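Local coordinates for protein lysyl oxidase (Pichia pastoris, PDB 1W7C) that probably oxidises primary amines, lysine side chains among them, to aldehydes, using copper and a topaquinone cofactor made from one of its own tyrosines, at residues 48-53 against 135-140; 190-195 against 205-210; 349-354 against 461-466. One frame throughout, in Å; residues are numbered along the deposited sequence.

Contact 1 of 3, residues 48-53 against 135-140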
ATOM      1  N   ALA A  48      16.895 -39.837 -23.323  1.00 22.93           N
ATOM      2  CA  ALA A  48      17.832 -39.824 -22.228  1.00 22.98           C
ATOM      3  C   ALA A  48      17.297 -40.532 -20.983  1.00 25.43           C
ATOM      4  O   ALA A  48      16.089 -40.608 -20.754  1.00 25.37           O
ATOM      5  CB  ALA A  48      18.221 -38.370 -21.887  1.00 23.15           C
ATOM      6  N   ASP A  49      18.223 -41.047 -20.186  1.00 23.85           N
ATOM      7  CA  ASP A  49      17.926 -41.561 -18.855  1.00 25.41           C
ATOM      8  C   ASP A  49      19.043 -41.124 -17.899  1.00 23.12           C
ATOM      9  O   ASP A  49      19.882 -40.311 -18.266  1.00 22.73           O
ATOM     10  CB  ASP A  49      17.684 -43.093 -18.891  1.00 27.26           C
ATOM     11  CG  ASP A  49      18.902 -43.899 -19.281  1.00 30.85           C
ATOM     12  OD1 ASP A  49      20.055 -43.455 -19.115  1.00 25.69           O
ATOM     13  OD2 ASP A  49      18.781 -45.050 -19.728  1.00 44.56           O
ATOM     14  N   PHE A  50      19.052 -41.657 -16.679  1.00 21.84           N
ATOM     15  CA  PHE A  50      20.007 -41.228 -15.661  1.00 21.11           C
ATOM     16  C   PHE A  50      21.466 -41.591 -15.981  1.00 21.74           C
ATOM     17  O   PHE A  50      22.386 -41.169 -15.264  1.00 22.31           O
ATOM     18  CB  PHE A  50      19.662 -41.850 -14.297  1.00 22.59           C
ATOM     19  CG  PHE A  50      18.333 -41.426 -13.694  1.00 21.17           C
ATOM     20  CD1 PHE A  50      17.626 -42.340 -12.923  1.00 22.07           C
ATOM     21  CD2 PHE A  50      17.819 -40.138 -13.815  1.00 21.40           C
ATOM     22  CE1 PHE A  50      16.420 -42.000 -12.315  1.00 22.26           C
ATOM     23  CE2 PHE A  50      16.608 -39.784 -13.211  1.00 20.66           C
ATOM     24  CZ  PHE A  50      15.928 -40.708 -12.433  1.00 21.89           C
ATOM     25  N   PHE A  51      21.682 -42.375 -17.036  1.00 22.79           N
ATOM     26  CA  PHE A  51      23.021 -42.816 -17.401  1.00 27.27           C
ATOM     27  C   PHE A  51      23.508 -42.158 -18.690  1.00 24.23           C
ATOM     28  O   PHE A  51      24.636 -42.400 -19.141  1.00 26.64           O
ATOM     29  CB  PHE A  51      23.041 -44.341 -17.498  1.00 23.48           C
ATOM     30  CG  PHE A  51      22.692 -45.009 -16.198  1.00 24.12           C
ATOM     31  CD1 PHE A  51      21.382 -45.401 -15.946  1.00 28.17           C
ATOM     32  CD2 PHE A  51      23.646 -45.160 -15.186  1.00 23.79           C
ATOM     33  CE1 PHE A  51      21.034 -45.992 -14.748  1.00 25.36           C
ATOM     34  CE2 PHE A  51      23.300 -45.724 -13.965  1.00 25.84           C
ATOM     35  CZ  PHE A  51      21.996 -46.152 -13.745  1.00 24.33           C
ATOM     36  N   SER A  52      22.645 -41.318 -19.274  1.00 21.62           N
ATOM     37  CA  SER A  52      22.997 -40.501 -20.430  1.00 21.60           C
ATOM     38  C   SER A  52      23.656 -39.201 -20.013  1.00 21.78           C
ATOM     39  O   SER A  52      23.648 -38.834 -18.838  1.00 21.49           O
ATOM     40  CB  SER A  52      21.745 -40.104 -21.225  1.00 22.94           C
ATOM     41  OG  SER A  52      20.868 -41.163 -21.492  1.00 25.21           O
ATOM     42  N   ASN A  53      24.183 -38.485 -20.998  1.00 20.45           N
ATOM     43  CA  ASN A  53      24.491 -37.062 -20.840  1.00 22.47           C
ATOM     44  C   ASN A  53      23.510 -36.287 -21.672  1.00 20.01           C
ATOM     45  O   ASN A  53      23.203 -36.691 -22.792  1.00 21.93           O
ATOM     46  CB  ASN A  53      25.893 -36.701 -21.341  1.00 20.64           C
ATOM     47  CG  ASN A  53      26.964 -37.651 -20.862  1.00 21.97           C
ATOM     48  OD1 ASN A  53      26.983 -38.061 -19.705  1.00 21.11           O
ATOM     49  ND2 ASN A  53      27.908 -37.974 -21.757  1.00 22.24           N
ATOM     50  N   ASP A 135      14.300 -32.625 -12.956  1.00 17.64           N
ATOM     51  CA  ASP A 135      14.252 -32.370 -14.366  1.00 17.46           C
ATOM     52  C   ASP A 135      13.267 -33.322 -15.033  1.00 17.94           C
ATOM     53  O   ASP A 135      12.626 -34.137 -14.370  1.00 19.31           O
ATOM     54  CB  ASP A 135      15.647 -32.379 -15.026  1.00 18.06           C
ATOM     55  CG  ASP A 135      16.269 -33.727 -15.125  1.00 20.16           C
ATOM     56  OD1 ASP A 135      17.358 -33.761 -15.769  1.00 24.21           O
ATOM     57  OD2 ASP A 135      15.824 -34.755 -14.546  1.00 19.72           O
ATOM     58  N   ARG A 136      13.143 -33.223 -16.345  1.00 19.25           N
ATOM     59  CA  ARG A 136      12.145 -34.012 -17.078  1.00 20.18           C
ATOM     60  C   ARG A 136      12.396 -35.505 -16.872  1.00 20.84           C
ATOM     61  O   ARG A 136      11.458 -36.288 -16.761  1.00 20.83           O
ATOM     62  CB  ARG A 136      12.160 -33.689 -18.560  1.00 20.97           C
ATOM     63  CG  ARG A 136      11.551 -32.359 -18.859  1.00 26.54           C
ATOM     64  CD  ARG A 136      11.400 -32.052 -20.316  1.00 32.49           C
ATOM     65  NE  ARG A 136      10.770 -30.746 -20.461  1.00 39.17           N
ATOM     66  CZ  ARG A 136      10.709 -30.059 -21.583  1.00 45.54           C
ATOM     67  NH1 ARG A 136      11.201 -30.554 -22.712  1.00 48.72           N
ATOM     68  NH2 ARG A 136      10.112 -28.872 -21.582  1.00 47.14           N
ATOM     69  N   ILE A 137      13.663 -35.879 -16.826  1.00 19.62           N
ATOM     70  CA  ILE A 137      14.065 -37.291 -16.695  1.00 20.20           C
ATOM     71  C   ILE A 137      13.715 -37.839 -15.305  1.00 19.98           C
ATOM     72  O   ILE A 137      13.105 -38.910 -15.182  1.00 20.30           O
ATOM     73  CB  ILE A 137      15.576 -37.439 -17.033  1.00 21.17           C
ATOM     74  CG1 ILE A 137      15.885 -36.958 -18.469  1.00 26.03           C
ATOM     75  CG2 ILE A 137      16.024 -38.886 -16.828  1.00 24.68           C
ATOM     76  CD1 ILE A 137      14.953 -37.473 -19.506  1.00 33.69           C
ATOM     77  N   LYS A 138      14.051 -37.088 -14.261  1.00 18.28           N
ATOM     78  CA  LYS A 138      13.725 -37.512 -12.904  1.00 18.46           C
ATOM     79  C   LYS A 138      12.218 -37.494 -12.650  1.00 17.27           C
ATOM     80  O   LYS A 138      11.709 -38.392 -11.977  1.00 19.58           O
ATOM     81  CB  LYS A 138      14.455 -36.674 -11.857  1.00 19.38           C
ATOM     82  CG  LYS A 138      14.284 -37.184 -10.442  1.00 19.01           C
ATOM     83  CD  LYS A 138      15.405 -36.724  -9.536  1.00 19.67           C
ATOM     84  CE  LYS A 138      16.632 -37.623  -9.634  1.00 19.67           C
ATOM     85  NZ  LYS A 138      17.863 -37.051  -8.978  1.00 21.87           N
ATOM     86  N   SER A 139      11.512 -36.488 -13.166  1.00 18.21           N
ATOM     87  CA  SER A 139      10.040 -36.440 -13.044  1.00 19.04           C
ATOM     88  C   SER A 139       9.390 -37.671 -13.666  1.00 19.35           C
ATOM     89  O   SER A 139       8.477 -38.263 -13.090  1.00 21.00           O
ATOM     90  CB  SER A 139       9.498 -35.180 -13.703  1.00 20.59           C
ATOM     91  OG  SER A 139       9.879 -34.085 -12.913  1.00 23.04           O
ATOM     92  N   ALA A 140       9.869 -38.054 -14.836  1.00 20.50           N
ATOM     93  CA  ALA A 140       9.313 -39.206 -15.539  1.00 23.08           C
ATOM     94  C   ALA A 140       9.585 -40.506 -14.781  1.00 20.70           C
ATOM     95  O   ALA A 140       8.716 -41.360 -14.680  1.00 23.31           O
ATOM     96  CB  ALA A 140       9.866 -39.298 -16.970  1.00 23.16           C
TER

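Contact 2 of 3, residues 190-195 against 205-210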
ATOM      1  N   TYR A 190       7.779 -37.668   0.012  1.00 19.05           N
ATOM      2  CA  TYR A 190       6.395 -37.924   0.339  1.00 19.33           C
ATOM      3  C   TYR A 190       5.534 -37.574  -0.877  1.00 19.46           C
ATOM      4  O   TYR A 190       5.989 -36.956  -1.829  1.00 19.11           O
ATOM      5  CB  TYR A 190       5.972 -37.098   1.552  1.00 19.29           C
ATOM      6  CG  TYR A 190       6.576 -37.592   2.859  1.00 18.42           C
ATOM      7  CD1 TYR A 190       7.827 -37.165   3.273  1.00 18.04           C
ATOM      8  CD2 TYR A 190       5.901 -38.482   3.685  1.00 19.78           C
ATOM      9  CE1 TYR A 190       8.374 -37.603   4.461  1.00 19.56           C
ATOM     10  CE2 TYR A 190       6.440 -38.914   4.903  1.00 20.21           C
ATOM     11  CZ  TYR A 190       7.674 -38.464   5.283  1.00 19.58           C
ATOM     12  OH  TYR A 190       8.185 -38.899   6.486  1.00 22.34           O
ATOM     13  N   GLY A 191       4.283 -37.988  -0.827  1.00 19.64           N
ATOM     14  CA  GLY A 191       3.344 -37.714  -1.893  1.00 20.95           C
ATOM     15  C   GLY A 191       1.903 -37.860  -1.469  1.00 17.75           C
ATOM     16  O   GLY A 191       1.612 -38.297  -0.342  1.00 19.24           O
ATOM     17  N   THR A 192       1.011 -37.426  -2.360  1.00 19.38           N
ATOM     18  CA  THR A 192      -0.412 -37.564  -2.119  1.00 18.88           C
ATOM     19  C   THR A 192      -1.154 -37.757  -3.414  1.00 19.07           C
ATOM     20  O   THR A 192      -0.540 -37.785  -4.488  1.00 20.77           O
ATOM     21  CB  THR A 192      -0.951 -36.334  -1.340  1.00 19.71           C
ATOM     22  OG1 THR A 192      -2.257 -36.622  -0.823  1.00 19.11           O
ATOM     23  CG2 THR A 192      -1.104 -35.093  -2.246  1.00 19.16           C
ATOM     24  N   CYS A 193      -2.473 -37.887  -3.312  1.00 19.82           N
ATOM     25  CA  CYS A 193      -3.334 -37.993  -4.474  1.00 20.89           C
ATOM     26  C   CYS A 193      -4.432 -36.930  -4.420  1.00 21.89           C
ATOM     27  O   CYS A 193      -4.927 -36.580  -3.345  1.00 19.89           O
ATOM     28  CB  CYS A 193      -3.994 -39.380  -4.541  1.00 22.70           C
ATOM     29  SG  CYS A 193      -2.861 -40.774  -4.626  1.00 24.97           S
ATOM     30  N   ASN A 194      -4.810 -36.434  -5.594  1.00 21.44           N
ATOM     31  CA  ASN A 194      -5.861 -35.440  -5.723  1.00 19.18           C
ATOM     32  C   ASN A 194      -6.844 -35.901  -6.791  1.00 19.25           C
ATOM     33  O   ASN A 194      -6.451 -36.585  -7.755  1.00 21.86           O
ATOM     34  CB  ASN A 194      -5.287 -34.080  -6.148  1.00 19.87           C
ATOM     35  CG  ASN A 194      -4.333 -33.500  -5.126  1.00 21.55           C
ATOM     36  OD1 ASN A 194      -3.299 -34.097  -4.819  1.00 25.91           O
ATOM     37  ND2 ASN A 194      -4.646 -32.305  -4.636  1.00 21.25           N
ATOM     38  N   ILE A 195      -8.110 -35.543  -6.641  1.00 21.00           N
ATOM     39  CA  ILE A 195      -9.121 -35.920  -7.631  1.00 20.31           C
ATOM     40  C   ILE A 195      -8.852 -35.156  -8.947  1.00 19.36           C
ATOM     41  O   ILE A 195      -8.548 -33.967  -8.919  1.00 21.36           O
ATOM     42  CB  ILE A 195     -10.547 -35.600  -7.105  1.00 20.45           C
ATOM     43  CG1 ILE A 195     -10.822 -36.263  -5.739  1.00 22.76           C
ATOM     44  CG2 ILE A 195     -11.591 -35.966  -8.150  1.00 21.96           C
ATOM     45  CD1 ILE A 195     -10.890 -37.743  -5.758  1.00 28.02           C
ATOM     46  N   VAL A 205      -9.099 -30.405  -4.280  1.00 17.27           N
ATOM     47  CA  VAL A 205      -9.609 -31.739  -3.979  1.00 18.55           C
ATOM     48  C   VAL A 205      -8.504 -32.733  -3.612  1.00 18.36           C
ATOM     49  O   VAL A 205      -8.375 -33.812  -4.212  1.00 19.50           O
ATOM     50  CB  VAL A 205     -10.491 -32.245  -5.150  1.00 19.38           C
ATOM     51  CG1 VAL A 205     -11.843 -31.553  -5.122  1.00 22.09           C
ATOM     52  CG2 VAL A 205      -9.821 -31.994  -6.490  1.00 19.99           C
ATOM     53  N   PRO A 206      -7.723 -32.382  -2.585  1.00 17.85           N
ATOM     54  CA  PRO A 206      -6.766 -33.322  -2.001  1.00 18.20           C
ATOM     55  C   PRO A 206      -7.500 -34.406  -1.230  1.00 18.78           C
ATOM     56  O   PRO A 206      -8.462 -34.129  -0.496  1.00 18.83           O
ATOM     57  CB  PRO A 206      -5.960 -32.446  -1.038  1.00 18.67           C
ATOM     58  CG  PRO A 206      -6.944 -31.392  -0.564  1.00 18.21           C
ATOM     59  CD  PRO A 206      -7.783 -31.130  -1.806  1.00 16.74           C
ATOM     60  N   THR A 207      -7.046 -35.648  -1.381  1.00 19.44           N
ATOM     61  CA  THR A 207      -7.771 -36.813  -0.831  1.00 21.06           C
ATOM     62  C   THR A 207      -7.445 -37.205   0.598  1.00 20.43           C
ATOM     63  O   THR A 207      -8.176 -37.991   1.191  1.00 22.05           O
ATOM     64  CB  THR A 207      -7.508 -38.045  -1.691  1.00 21.83           C
ATOM     65  OG1 THR A 207      -6.114 -38.380  -1.660  1.00 21.41           O
ATOM     66  CG2 THR A 207      -7.865 -37.786  -3.155  1.00 23.76           C
ATOM     67  N   GLY A 208      -6.333 -36.727   1.132  1.00 18.57           N
ATOM     68  CA  GLY A 208      -5.854 -37.182   2.432  1.00 20.28           C
ATOM     69  C   GLY A 208      -5.211 -38.549   2.404  1.00 19.17           C
ATOM     70  O   GLY A 208      -4.940 -39.129   3.459  1.00 20.95           O
ATOM     71  N   PHE A 209      -4.938 -39.074   1.203  1.00 20.62           N
ATOM     72  CA  PHE A 209      -4.144 -40.299   1.096  1.00 21.17           C
ATOM     73  C   PHE A 209      -2.696 -39.926   0.819  1.00 19.75           C
ATOM     74  O   PHE A 209      -2.418 -39.227  -0.144  1.00 20.41           O
ATOM     75  CB  PHE A 209      -4.662 -41.192  -0.020  1.00 22.11           C
ATOM     76  CG  PHE A 209      -3.952 -42.498  -0.091  1.00 22.17           C
ATOM     77  CD1 PHE A 209      -4.305 -43.514   0.751  1.00 24.25           C
ATOM     78  CD2 PHE A 209      -2.857 -42.672  -0.923  1.00 22.82           C
ATOM     79  CE1 PHE A 209      -3.639 -44.699   0.722  1.00 30.83           C
ATOM     80  CE2 PHE A 209      -2.166 -43.874  -0.942  1.00 28.61           C
ATOM     81  CZ  PHE A 209      -2.561 -44.879  -0.115  1.00 30.53           C
ATOM     82  N   PHE A 210      -1.782 -40.380   1.661  1.00 20.93           N
ATOM     83  CA  PHE A 210      -0.370 -40.016   1.572  1.00 20.76           C
ATOM     84  C   PHE A 210       0.521 -41.256   1.474  1.00 18.76           C
ATOM     85  O   PHE A 210       0.127 -42.366   1.824  1.00 21.68           O
ATOM     86  CB  PHE A 210       0.043 -39.203   2.809  1.00 21.08           C
ATOM     87  CG  PHE A 210      -0.856 -38.012   3.074  1.00 19.54           C
ATOM     88  CD1 PHE A 210      -1.848 -38.082   4.033  1.00 20.96           C
ATOM     89  CD2 PHE A 210      -0.768 -36.859   2.287  1.00 18.79           C
ATOM     90  CE1 PHE A 210      -2.701 -37.013   4.236  1.00 20.67           C
ATOM     91  CE2 PHE A 210      -1.601 -35.778   2.517  1.00 19.81           C
ATOM     92  CZ  PHE A 210      -2.575 -35.857   3.465  1.00 19.80           C
TER
HETATM   93  O   HOH W   1      -4.215 -35.056   0.327  1.00 19.20           O

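Contact 3 of 3, residues 349-354 against 461-466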
ATOM      1  N   PRO A 349       1.615 -35.010   5.827  1.00 17.82           N
ATOM      2  CA  PRO A 349       2.986 -35.156   5.333  1.00 18.86           C
ATOM      3  C   PRO A 349       3.201 -34.695   3.887  1.00 18.05           C
ATOM      4  O   PRO A 349       4.324 -34.821   3.372  1.00 20.09           O
ATOM      5  CB  PRO A 349       3.240 -36.646   5.453  1.00 22.57           C
ATOM      6  CG  PRO A 349       1.891 -37.253   5.263  1.00 21.76           C
ATOM      7  CD  PRO A 349       0.929 -36.313   5.924  1.00 20.96           C
ATOM      8  N   PHE A 350       2.168 -34.211   3.215  1.00 17.82           N
ATOM      9  CA  PHE A 350       2.380 -33.564   1.923  1.00 17.59           C
ATOM     10  C   PHE A 350       2.621 -32.080   2.113  1.00 17.49           C
ATOM     11  O   PHE A 350       3.692 -31.558   1.741  1.00 17.58           O
ATOM     12  CB  PHE A 350       1.246 -33.813   0.955  1.00 18.84           C
ATOM     13  CG  PHE A 350       1.572 -33.378  -0.451  1.00 18.51           C
ATOM     14  CD1 PHE A 350       2.241 -34.234  -1.333  1.00 18.49           C
ATOM     15  CD2 PHE A 350       1.244 -32.118  -0.900  1.00 19.85           C
ATOM     16  CE1 PHE A 350       2.541 -33.836  -2.622  1.00 18.44           C
ATOM     17  CE2 PHE A 350       1.576 -31.730  -2.183  1.00 18.20           C
ATOM     18  CZ  PHE A 350       2.214 -32.595  -3.039  1.00 19.64           C
ATOM     19  N   ASN A 351       1.648 -31.389   2.682  1.00 17.06           N
ATOM     20  CA  ASN A 351       1.782 -29.941   2.831  1.00 16.09           C
ATOM     21  C   ASN A 351       2.904 -29.586   3.803  1.00 16.78           C
ATOM     22  O   ASN A 351       3.628 -28.630   3.577  1.00 16.44           O
ATOM     23  CB  ASN A 351       0.453 -29.290   3.196  1.00 16.46           C
ATOM     24  CG  ASN A 351      -0.513 -29.207   2.013  1.00 18.24           C
ATOM     25  OD1 ASN A 351      -0.237 -29.681   0.913  1.00 19.04           O
ATOM     26  ND2 ASN A 351      -1.641 -28.573   2.235  1.00 27.19           N
ATOM     27  N   GLN A 352       3.116 -30.382   4.852  1.00 15.78           N
ATOM     28  CA  GLN A 352       4.173 -30.052   5.806  1.00 15.68           C
ATOM     29  C   GLN A 352       5.579 -30.177   5.165  1.00 17.02           C
ATOM     30  O   GLN A 352       6.513 -29.548   5.640  1.00 19.32           O
ATOM     31  CB  GLN A 352       4.044 -30.868   7.093  1.00 17.21           C
ATOM     32  CG  GLN A 352       5.162 -30.668   8.111  1.00 17.57           C
ATOM     33  CD  GLN A 352       5.383 -29.201   8.525  1.00 15.89           C
ATOM     34  OE1 GLN A 352       4.449 -28.404   8.623  1.00 16.63           O
ATOM     35  NE2 GLN A 352       6.642 -28.859   8.762  1.00 17.47           N
ATOM     36  N   HIS A 353       5.696 -30.957   4.079  1.00 16.02           N
ATOM     37  CA  HIS A 353       6.928 -31.133   3.329  1.00 15.82           C
ATOM     38  C   HIS A 353       6.982 -30.307   2.050  1.00 15.61           C
ATOM     39  O   HIS A 353       7.824 -30.547   1.203  1.00 18.33           O
ATOM     40  CB  HIS A 353       7.148 -32.619   3.033  1.00 17.72           C
ATOM     41  CG  HIS A 353       7.449 -33.422   4.264  1.00 17.85           C
ATOM     42  ND1 HIS A 353       6.605 -34.402   4.743  1.00 18.24           N
ATOM     43  CD2 HIS A 353       8.474 -33.333   5.150  1.00 18.69           C
ATOM     44  CE1 HIS A 353       7.120 -34.906   5.855  1.00 18.94           C
ATOM     45  NE2 HIS A 353       8.260 -34.287   6.117  1.00 19.75           N
ATOM     46  N   THR A 354       6.115 -29.305   1.932  1.00 15.19           N
ATOM     47  CA  THR A 354       6.134 -28.445   0.764  1.00 15.35           C
ATOM     48  C   THR A 354       6.859 -27.152   1.083  1.00 15.38           C
ATOM     49  O   THR A 354       6.415 -26.366   1.925  1.00 15.52           O
ATOM     50  CB  THR A 354       4.687 -28.152   0.326  1.00 15.83           C
ATOM     51  OG1 THR A 354       4.046 -29.368  -0.098  1.00 16.80           O
ATOM     52  CG2 THR A 354       4.677 -27.233  -0.885  1.00 15.16           C
ATOM     53  N   TYR A 461      -5.209 -20.673  -7.717  1.00 15.91           N
ATOM     54  CA  TYR A 461      -5.698 -21.694  -6.794  1.00 16.48           C
ATOM     55  C   TYR A 461      -4.729 -21.886  -5.678  1.00 17.29           C
ATOM     56  O   TYR A 461      -3.532 -22.034  -5.881  1.00 20.59           O
ATOM     57  CB  TYR A 461      -5.867 -23.011  -7.528  1.00 16.57           C
ATOM     58  CG  TYR A 461      -7.083 -23.124  -8.427  1.00 15.87           C
ATOM     59  CD1 TYR A 461      -6.974 -23.089  -9.802  1.00 18.34           C
ATOM     60  CD2 TYR A 461      -8.344 -23.252  -7.889  1.00 15.60           C
ATOM     61  CE1 TYR A 461      -8.102 -23.177 -10.617  1.00 17.71           C
ATOM     62  CE2 TYR A 461      -9.469 -23.345  -8.674  1.00 17.05           C
ATOM     63  CZ  TYR A 461      -9.340 -23.320 -10.036  1.00 17.60           C
ATOM     64  OH  TYR A 461     -10.453 -23.426 -10.837  1.00 18.21           O
ATOM     65  N   ILE A 462      -5.273 -21.977  -4.493  1.00 15.76           N
ATOM     66  CA  ILE A 462      -4.450 -22.336  -3.343  1.00 15.17           C
ATOM     67  C   ILE A 462      -4.079 -23.830  -3.338  1.00 15.98           C
ATOM     68  O   ILE A 462      -4.804 -24.639  -3.877  1.00 18.72           O
ATOM     69  CB  ILE A 462      -5.159 -21.993  -2.003  1.00 16.70           C
ATOM     70  CG1 ILE A 462      -6.446 -22.803  -1.831  1.00 18.51           C
ATOM     71  CG2 ILE A 462      -5.394 -20.533  -1.897  1.00 16.43           C
ATOM     72  CD1 ILE A 462      -7.107 -22.674  -0.465  1.00 19.52           C
ATOM     73  N   GLN A 463      -2.973 -24.177  -2.684  1.00 15.35           N
ATOM     74  CA  GLN A 463      -2.675 -25.550  -2.354  1.00 15.69           C
ATOM     75  C   GLN A 463      -3.310 -25.821  -1.004  1.00 17.19           C
ATOM     76  O   GLN A 463      -2.737 -25.566   0.030  1.00 18.25           O
ATOM     77  CB  GLN A 463      -1.183 -25.818  -2.369  1.00 16.95           C
ATOM     78  CG  GLN A 463      -0.853 -27.260  -2.055  1.00 17.04           C
ATOM     79  CD  GLN A 463       0.612 -27.606  -2.174  1.00 17.00           C
ATOM     80  OE1 GLN A 463       1.253 -27.225  -3.120  1.00 19.34           O
ATOM     81  NE2 GLN A 463       1.126 -28.346  -1.213  1.00 18.11           N
ATOM     82  N   ALA A 464      -4.545 -26.276  -1.056  1.00 17.05           N
ATOM     83  CA  ALA A 464      -5.286 -26.627   0.131  1.00 15.35           C
ATOM     84  C   ALA A 464      -4.851 -28.000   0.632  1.00 16.15           C
ATOM     85  O   ALA A 464      -3.922 -28.642   0.087  1.00 18.24           O
ATOM     86  CB  ALA A 464      -6.733 -26.639  -0.206  1.00 17.67           C
ATOM     87  N   GLY A 465      -5.419 -28.418   1.758  1.00 16.46           N
ATOM     88  CA  GLY A 465      -5.179 -29.739   2.274  1.00 17.64           C
ATOM     89  C   GLY A 465      -6.444 -30.447   2.689  1.00 17.69           C
ATOM     90  O   GLY A 465      -7.476 -29.829   2.874  1.00 18.06           O
ATOM     91  N   TYR A 466      -6.369 -31.761   2.873  1.00 16.81           N
ATOM     92  CA  TYR A 466      -7.523 -32.489   3.386  1.00 16.37           C
ATOM     93  C   TYR A 466      -7.775 -32.072   4.856  1.00 17.91           C
ATOM     94  O   TYR A 466      -6.840 -31.937   5.636  1.00 18.41           O
ATOM     95  CB  TYR A 466      -7.321 -34.014   3.241  1.00 19.21           C
ATOM     96  CG  TYR A 466      -8.546 -34.776   3.687  1.00 17.38           C
ATOM     97  CD1 TYR A 466      -9.543 -35.099   2.800  1.00 19.57           C
ATOM     98  CD2 TYR A 466      -8.721 -35.116   5.015  1.00 19.24           C
ATOM     99  CE1 TYR A 466     -10.708 -35.737   3.226  1.00 20.16           C
ATOM    100  CE2 TYR A 466      -9.877 -35.746   5.454  1.00 20.84           C
ATOM    101  CZ  TYR A 466     -10.867 -36.046   4.548  1.00 20.42           C
ATOM    102  OH  TYR A 466     -12.020 -36.650   4.982  1.00 22.50           O
TER
HETATM  103  O   HOH W   2      -2.279 -31.434  -0.114  1.00 22.97           O

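Contact 1 of 3, residues 48-53 against 135-140
Ile-137, on the first turn of helix 136-150, pushes its two branches against Ala-48 and Phe-50, and all meetings between the segments are apolar or van der Waals in kind. Its CG1 lies beside the backbone N (chi1 -59°), which leaves CG2 anti to that N, and the two branches diverge. CG2 meets Phe-50 CD2 at 3.7 Å, while CD1 stands 3.6 Å from Ala-48 O. The side chains of Phe-50 and Ile-137 run alongside in opposite senses. One residue on, Lys-138 CA sits near the plane of the Phe-50 ring, at its edge, 3.7 Å from CE2.

Hydrogen bonds shape each partner separately. Asp-49 OD1 accepts from Phe-51 N (2.9 Å), an Asx turn inside the type I turn 49-52, and Asp-49 N donates to Ser-52 OG. Asp-135 is the N-cap of the helix, with OD2 accepting from Lys-138 N at 2.9 Å.

The loop after helix 26-39 is thereby packed on the start of helix 136-150. Tyr-54 of strand 53-61 touches both Ala-48 and Ile-137 and hydrogen-bonds Asp-135 OD1, and Phe-129 meets the Phe-50 ring edge to face.

Contact 2 of 3, residues 190-195 against 205-210
Thr-207 grips Cys-193 O twice, through its backbone N (3.0 Å) and through OG1 (2.7 Å). The N-H lies in the carbonyl plane, whereas the hydroxyl stands above it, 46° out, where chi1 of 63° sets OG1 between the backbone N and the carbonyl carbon. OG1 also accepts from Phe-209 N, an ST turn that ties down the corner at Gly-208. On this side the packing is close: Ile-195 N donates to Val-205 O at 3.0 Å, Val-205 CG2 presses on Ile-195 CB at 3.7 Å with the two side chains crossing at about a right angle, and Thr-207 CG2 reaches Ile-195 CD1. An alanine at Thr-207 would probably leave Cys-193 O with the backbone donor alone, deprive Phe-209 N of its acceptor and open a gap beside Ile-195.

Beyond the corner the pairing slackens. The Cys-193 N to Phe-209 O bond is weak, at 3.4 Å, and Thr-192 OG1 takes over by donating to that same Phe-209 O (2.7 Å). A water bridges Thr-192 OG1 and Gly-208 N.

Cys-193 SG, disulfide-bonded to Cys-172 of the preceding, adjacent strand 170-180, lies near the Phe-209 ring. Strands 187-195 and 209-214 are neighbours in a five-stranded beta meander, and 206-207 adds a short pairing before the corner.

Contact 3 of 3, residues 349-354 against 461-466
Gln-463 and Asn-351 reach toward each other tip to tip, their amide planes 47° apart. Gln-463 NE2 donates to Asn-351 OD1 at 2.9 Å, approaching from above that carbonyl's plane, and to Thr-354 OG1 at 3.3 Å. Both acceptors lie close to the plane of the glutamine amide. CG anti to the backbone N (chi1 -179°) starts the chain toward Asn-351, and the extended chain beyond it carries the amide across. Asn-351 answers with its other end: ND2 donates to Ala-464 O over 3.1 Å, nearly straight at the hydrogen (167°), though ND2 stands well above the plane of the Ala-464 carbonyl. A water donates to both Asn-351 OD1 and Ala-464 O, closing a second route between the segments. The Phe-350 ring presents its edge to Gln-463 NE2, with CE2 3.5 Å away.

Further out, Thr-354 OG1 donates to Phe-350 O at 2.9 Å, which would leave the hydroxyl oxygen to accept from Gln-463 NE2. Asp-348 OD2 accepts from the backbone N of both Phe-350 and Asn-351, Ser-486 OG bonds Asn-351 ND2, and Tyr-356 OH bonds Gln-463 OE1.

With oxygen and nitrogen of each amide engaged by distinct partners, neither group could probably flip without losing bonds. This fixed amide network lies beside the metal centre, the Gln-463 side chain being about 8 Å from the copper ion.

How the contacts relate
From the N terminus the three contacts follow in series, none nested in or crossing another. Contact 1 closes a loop of 81 residues that holds strands of the small sheet 53-128. Contact 2 spans just nine residues, between strand 187-195 and the chain that leads into strand 209-214. Contact 3 closes 106 residues within the enzyme domain, bringing the loop before strand 355-357 to strand 465-466. Contact 1 stands apart, about 12 Å from contact 2 and 13 Å from contact 3 between nearest atoms. Contacts 2 and 3 touch: the Tyr-190 and His-353 rings stack, and Pro-206 packs on Gly-465, so strand 187-195 and the short 206-207 pairing lie against loop 349-354 and strand 465-466, near the copper.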